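Local coordinates for aminoglycoside N(3)-acetyltransferase (Enterobacter cloacae, PDB 6NP3), which catalyses acetyl transfer from acetyl-CoA to the 3-amino group of 2-deoxystreptamine antibiotics such as gentamicin, and so probably confers resistance to them, at residues Thr1-Lys5 / Ser6-Arg10; Thr41-Asp44 / Ala45-Ala49. All blocks are in the same frame, centred on the assembly; numbering follows the deposited sequence. Where two conformers were deposited one is given.

Contact 1 (Thr1-Lys5 / Ser6-Arg10)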
loop_
_atom_site.group_PDB
_atom_site.type_symbol
_atom_site.label_atom_id
_atom_site.label_comp_id
_atom_site.label_asym_id
_atom_site.label_seq_id
_atom_site.Cartn_x
_atom_site.Cartn_y
_atom_site.Cartn_z
ATOM N N THR A 1 -6.543 29.658 3.104
ATOM C CA THR A 1 -7.363 29.329 1.941
ATOM C C THR A 1 -7.089 27.906 1.460
ATOM O O THR A 1 -5.940 27.471 1.446
ATOM C CB THR A 1 -7.114 30.330 0.797
ATOM O OG1 THR A 1 -8.000 30.049 -0.292
ATOM C CG2 THR A 1 -5.673 30.260 0.311
ATOM N N PRO A 2 -8.138 27.178 1.072
ATOM C CA PRO A 2 -7.939 25.776 0.681
ATOM C C PRO A 2 -7.066 25.671 -0.559
ATOM O O PRO A 2 -7.088 26.528 -1.445
ATOM C CB PRO A 2 -9.356 25.264 0.401
ATOM C CG PRO A 2 -10.286 26.276 1.017
ATOM C CD PRO A 2 -9.545 27.591 0.923
ATOM N N TRP A 3 -6.302 24.586 -0.617
ATOM C CA TRP A 3 -5.410 24.356 -1.738
ATOM C C TRP A 3 -6.198 23.993 -2.987
ATOM O O TRP A 3 -7.140 23.195 -2.938
ATOM C CB TRP A 3 -4.470 23.204 -1.412
ATOM C CG TRP A 3 -3.600 23.470 -0.234
ATOM C CD1 TRP A 3 -3.774 23.006 1.034
ATOM C CD2 TRP A 3 -2.405 24.253 -0.216
ATOM N NE1 TRP A 3 -2.772 23.464 1.846
ATOM C CE2 TRP A 3 -1.910 24.226 1.104
ATOM C CE3 TRP A 3 -1.704 24.977 -1.185
ATOM C CZ2 TRP A 3 -0.750 24.884 1.475
ATOM C CZ3 TRP A 3 -0.551 25.634 -0.812
ATOM C CH2 TRP A 3 -0.088 25.588 0.510
ATOM N N SER A 4 -5.804 24.589 -4.104
ATOM C CA SER A 4 -6.376 24.274 -5.398
ATOM C C SER A 4 -5.612 23.125 -6.046
ATOM O O SER A 4 -4.449 22.856 -5.727
ATOM C CB SER A 4 -6.294 25.481 -6.322
ATOM O OG SER A 4 -4.950 25.742 -6.640
ATOM N N LYS A 5 -6.270 22.460 -6.996
ATOM C CA LYS A 5 -5.593 21.414 -7.756
ATOM C C LYS A 5 -4.319 21.949 -8.397
ATOM O O LYS A 5 -3.252 21.330 -8.308
ATOM C CB LYS A 5 -6.528 20.834 -8.819
ATOM C CG LYS A 5 -5.834 19.825 -9.724
ATOM C CD LYS A 5 -6.804 19.090 -10.641
ATOM C CE LYS A 5 -7.448 20.022 -11.642
ATOM N NZ LYS A 5 -8.203 19.281 -12.689
ATOM N N SER A 6 -4.410 23.106 -9.057
ATOM C CA SER A 6 -3.239 23.659 -9.728
ATOM C C SER A 6 -2.065 23.827 -8.773
ATOM O O SER A 6 -0.918 23.535 -9.131
ATOM C CB SER A 6 -3.588 25.007 -10.368
ATOM O OG SER A 6 -2.430 25.694 -10.818
ATOM N N GLU A 7 -2.313 24.345 -7.571
ATOM C CA GLU A 7 -1.218 24.529 -6.624
ATOM C C GLU A 7 -0.590 23.189 -6.257
ATOM O O GLU A 7 0.641 23.058 -6.201
ATOM C CB GLU A 7 -1.740 25.206 -5.360
ATOM C CG GLU A 7 -2.070 26.692 -5.505
ATOM C CD GLU A 7 -2.727 27.268 -4.264
ATOM O OE1 GLU A 7 -3.738 26.708 -3.798
ATOM O OE2 GLU A 7 -2.228 28.286 -3.749
ATOM N N LEU A 8 -1.428 22.182 -6.010
ATOM C CA LEU A 8 -0.900 20.863 -5.685
ATOM C C LEU A 8 -0.074 20.297 -6.827
ATOM O O LEU A 8 0.983 19.691 -6.591
ATOM C CB LEU A 8 -2.035 19.920 -5.331
ATOM C CG LEU A 8 -2.862 20.326 -4.118
ATOM C CD1 LEU A 8 -4.012 19.359 -3.923
ATOM C CD2 LEU A 8 -2.039 20.388 -2.845
ATOM N N VAL A 9 -0.542 20.448 -8.065
ATOM C CA VAL A 9 0.207 19.925 -9.198
ATOM C C VAL A 9 1.588 20.564 -9.273
ATOM O O VAL A 9 2.588 19.892 -9.549
ATOM C CB VAL A 9 -0.595 20.099 -10.503
ATOM C CG1 VAL A 9 0.274 19.713 -11.654
ATOM C CG2 VAL A 9 -1.840 19.255 -10.458
ATOM N N ARG A 10 1.659 21.888 -9.091
ATOM C CA ARG A 10 2.956 22.545 -9.161
ATOM C C ARG A 10 3.851 22.079 -8.025
ATOM O O ARG A 10 5.059 21.919 -8.210
ATOM C CB ARG A 10 2.805 24.068 -9.161
ATOM C CG ARG A 10 1.896 24.608 -10.260
ATOM C CD ARG A 10 2.247 24.071 -11.640
ATOM N NE ARG A 10 3.531 24.558 -12.146
ATOM C CZ ARG A 10 4.156 24.052 -13.202
ATOM N NH1 ARG A 10 3.628 23.034 -13.866
ATOM N NH2 ARG A 10 5.319 24.556 -13.587
HETATM O O HOH W 1 -5.673 28.227 -2.725
#

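Contact 2 (Thr41-Asp44 / Ala45-Ala49)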
loop_
_atom_site.group_PDB
_atom_site.type_symbol
_atom_site.label_atom_id
_atom_site.label_comp_id
_atom_site.label_asym_id
_atom_site.label_seq_id
_atom_site.Cartn_x
_atom_site.Cartn_y
_atom_site.Cartn_z
ATOM N N THR A 41 -9.625 16.671 -4.694
ATOM C CA THR A 41 -8.686 17.649 -5.248
ATOM C C THR A 41 -7.282 17.069 -5.351
ATOM O O THR A 41 -6.591 17.251 -6.360
ATOM C CB THR A 41 -8.689 18.919 -4.391
ATOM O OG1 THR A 41 -10.015 19.466 -4.385
ATOM C CG2 THR A 41 -7.701 19.957 -4.922
ATOM N N LEU A 42 -6.846 16.360 -4.315
ATOM C CA LEU A 42 -5.525 15.753 -4.340
ATOM C C LEU A 42 -5.469 14.541 -5.251
ATOM O O LEU A 42 -4.455 14.341 -5.922
ATOM C CB LEU A 42 -5.105 15.402 -2.924
ATOM C CG LEU A 42 -3.737 14.743 -2.787
ATOM C CD1 LEU A 42 -2.628 15.521 -3.390
ATOM C CD2 LEU A 42 -3.464 14.527 -1.287
ATOM N N VAL A 43 -6.521 13.723 -5.297
ATOM C CA VAL A 43 -6.556 12.640 -6.279
ATOM C C VAL A 43 -6.410 13.205 -7.694
ATOM O O VAL A 43 -5.618 12.711 -8.509
ATOM C CB VAL A 43 -7.854 11.824 -6.123
ATOM C CG1 VAL A 43 -7.981 10.797 -7.216
ATOM C CG2 VAL A 43 -7.909 11.157 -4.787
ATOM N N ASP A 44 -7.196 14.243 -8.017
ATOM C CA ASP A 44 -7.108 14.861 -9.339
ATOM C C ASP A 44 -5.716 15.407 -9.599
ATOM O O ASP A 44 -5.197 15.318 -10.718
ATOM C CB ASP A 44 -8.137 15.989 -9.490
ATOM C CG ASP A 44 -9.568 15.497 -9.462
ATOM O OD1 ASP A 44 -9.829 14.311 -9.749
ATOM O OD2 ASP A 44 -10.461 16.330 -9.192
ATOM N N ALA A 45 -5.108 16.017 -8.590
ATOM C CA ALA A 45 -3.770 16.563 -8.771
ATOM C C ALA A 45 -2.747 15.459 -9.033
ATOM O O ALA A 45 -1.862 15.622 -9.879
ATOM C CB ALA A 45 -3.370 17.345 -7.524
ATOM N N LEU A 46 -2.842 14.337 -8.314
ATOM C CA LEU A 46 -1.927 13.223 -8.546
ATOM C C LEU A 46 -2.054 12.682 -9.964
ATOM O O LEU A 46 -1.048 12.401 -10.629
ATOM C CB LEU A 46 -2.203 12.113 -7.532
ATOM C CG LEU A 46 -1.939 12.404 -6.056
ATOM C CD1 LEU A 46 -2.550 11.343 -5.175
ATOM C CD2 LEU A 46 -0.432 12.498 -5.852
ATOM N N ILE A 47 -3.289 12.509 -10.427
ATOM C CA ILE A 47 -3.535 12.011 -11.768
ATOM C C ILE A 47 -2.989 12.975 -12.803
ATOM O O ILE A 47 -2.375 12.558 -13.790
ATOM C CB ILE A 47 -5.043 11.750 -11.936
ATOM C CG1 ILE A 47 -5.468 10.592 -11.033
ATOM C CG2 ILE A 47 -5.405 11.484 -13.382
ATOM C CD1 ILE A 47 -6.957 10.392 -10.951
ATOM N N GLU A 48 -3.179 14.272 -12.589
ATOM C CA GLU A 48 -2.656 15.245 -13.535
ATOM C C GLU A 48 -1.131 15.260 -13.525
ATOM O O GLU A 48 -0.488 15.380 -14.571
ATOM C CB GLU A 48 -3.204 16.621 -13.172
ATOM C CG GLU A 48 -2.757 17.688 -14.129
ATOM C CD GLU A 48 -3.572 18.954 -14.025
ATOM O OE1 GLU A 48 -2.968 20.038 -14.065
ATOM O OE2 GLU A 48 -4.805 18.855 -13.904
ATOM N N ALA A 49 -0.528 15.124 -12.338
ATOM C CA ALA A 49 0.929 15.161 -12.244
ATOM C C ALA A 49 1.586 13.983 -12.965
ATOM O O ALA A 49 2.622 14.156 -13.621
ATOM C CB ALA A 49 1.389 15.223 -10.790
#

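Contact 1 (Thr1-Lys5 / Ser6-Arg10)
Glu7 reaches back along the first turn with an extended chain, CG anti to its carbonyl carbon, so that OE1 comes up against both the backbone and the side chain of Ser4. The bond from Ser4 N to Glu7 OE1 measures 3.0 Å and is almost straight, with an N-H...O angle of 175°; it uses the lone pair turned away from OE2. Ser4 OG gives OE1 a second, longer bond of 3.2 Å, arriving on the same anti side but 33° out of the carboxylate plane. In return, Glu7 N donates to Ser4 OG at 3.1 Å. The two bonds Glu7 N to Ser4 OG and Ser4 N to Glu7 OE1 make a capping box, with Ser4 as the N-cap of helix 5-15. Ser4 OG lies between its backbone N and carbonyl carbon, where it can meet the NH of Glu7. A water donating to both Pro2 O and Glu7 OE1 (2.7 Å to OE1) adds a third donor to this oxygen, and such a grip would be expected to favour the ionised carboxylate. Trp3 lies beside the box: its CE3 comes within 3.7 Å of Glu7 OE1, the ring plane turned 49° from the carboxylate, while its CB packs on Leu8 CD2 at 4.0 Å. Backbone bonds of Trp3 to Pro34 and Ala36 tie this N-terminal lead-in to a neighbouring loop. Regular helical bonding starts with Leu8 N to Ser4 O, at 3.1 Å, and continues with Val9 N to Lys5 O.

Contact 2 (Thr41-Asp44 / Ala45-Ala49)
Ile47 runs back along its own helix toward Val43, and its CB, CG1 and CD1 all lie against that residue. Its CB stands 3.6 Å from Val43 O, and CG1 comes closer to the same oxygen, at 3.3 Å. The terminal CD1 still touches Val43 O and also meets Val43 CG1, 3.9 Å away, so that the two side chains run alongside one another in the same direction. Chi1 of -67° turns Ile47 CG1 anti to its own carbonyl carbon, and the extended chi2 of 171° carries CD1 back to the valine methyl. The backbone supports the same pairing: Ile47 N donates to Val43 O at 3.0 Å, with the donor tilted 18° from the carbonyl plane. The i to i+4 pattern is that of a regular alpha-helix, and it recurs from Ala45 N to Thr41 O, from Leu46 N to Leu42 O and from Glu48 N to Asp44 O. Leu46 repeats the theme one residue earlier: its CG sits 3.2 Å from Leu42 O and 4.2 Å from Leu42 CD1, but here the two side chains cross at a slant instead of running alongside. These apolar side chains join helix 39-50 to its surroundings. Val43 also touches Ile101, Phe104 and Ile105 of helix 101-106, whereas Leu46 and Ile47 rest on Ile56 of strand 55-59. The side chain of Leu42 is about 4 Å from those of Val27 and Leu29, residues that bind acetyl-CoA in another structure of this enzyme. On Asp44, OD1 is held by Gln40 NE2 from the preceding turn. Ala45, whose CB lies 3.4 Å from Thr41 O, faces Leu8 and Val9 of helix 5-15.

Contact 1 comes first along the chain, at the N-terminal end of helix 5-15; contact 2 follows within helix 39-50, with strand 22-27 of the mixed sheet and helix 29-32 between the two helices in sequence. Their centres are 10 Å apart, on the same side of the chain's centre, and the helices pack directly, Leu8 CB meeting Ala45 CB at 3.6 Å. In the conformer of Lys5 given, its CD also touches Asp44 CB, while Lys5 NZ lies 3.6 Å from Glu48 OE2, long enough for only a weak attraction. Helix 39-50 thus touches helix 5-15 through Ala45 and strand 55-59 through Leu46 and Ile47, near residues that bind acetyl-CoA.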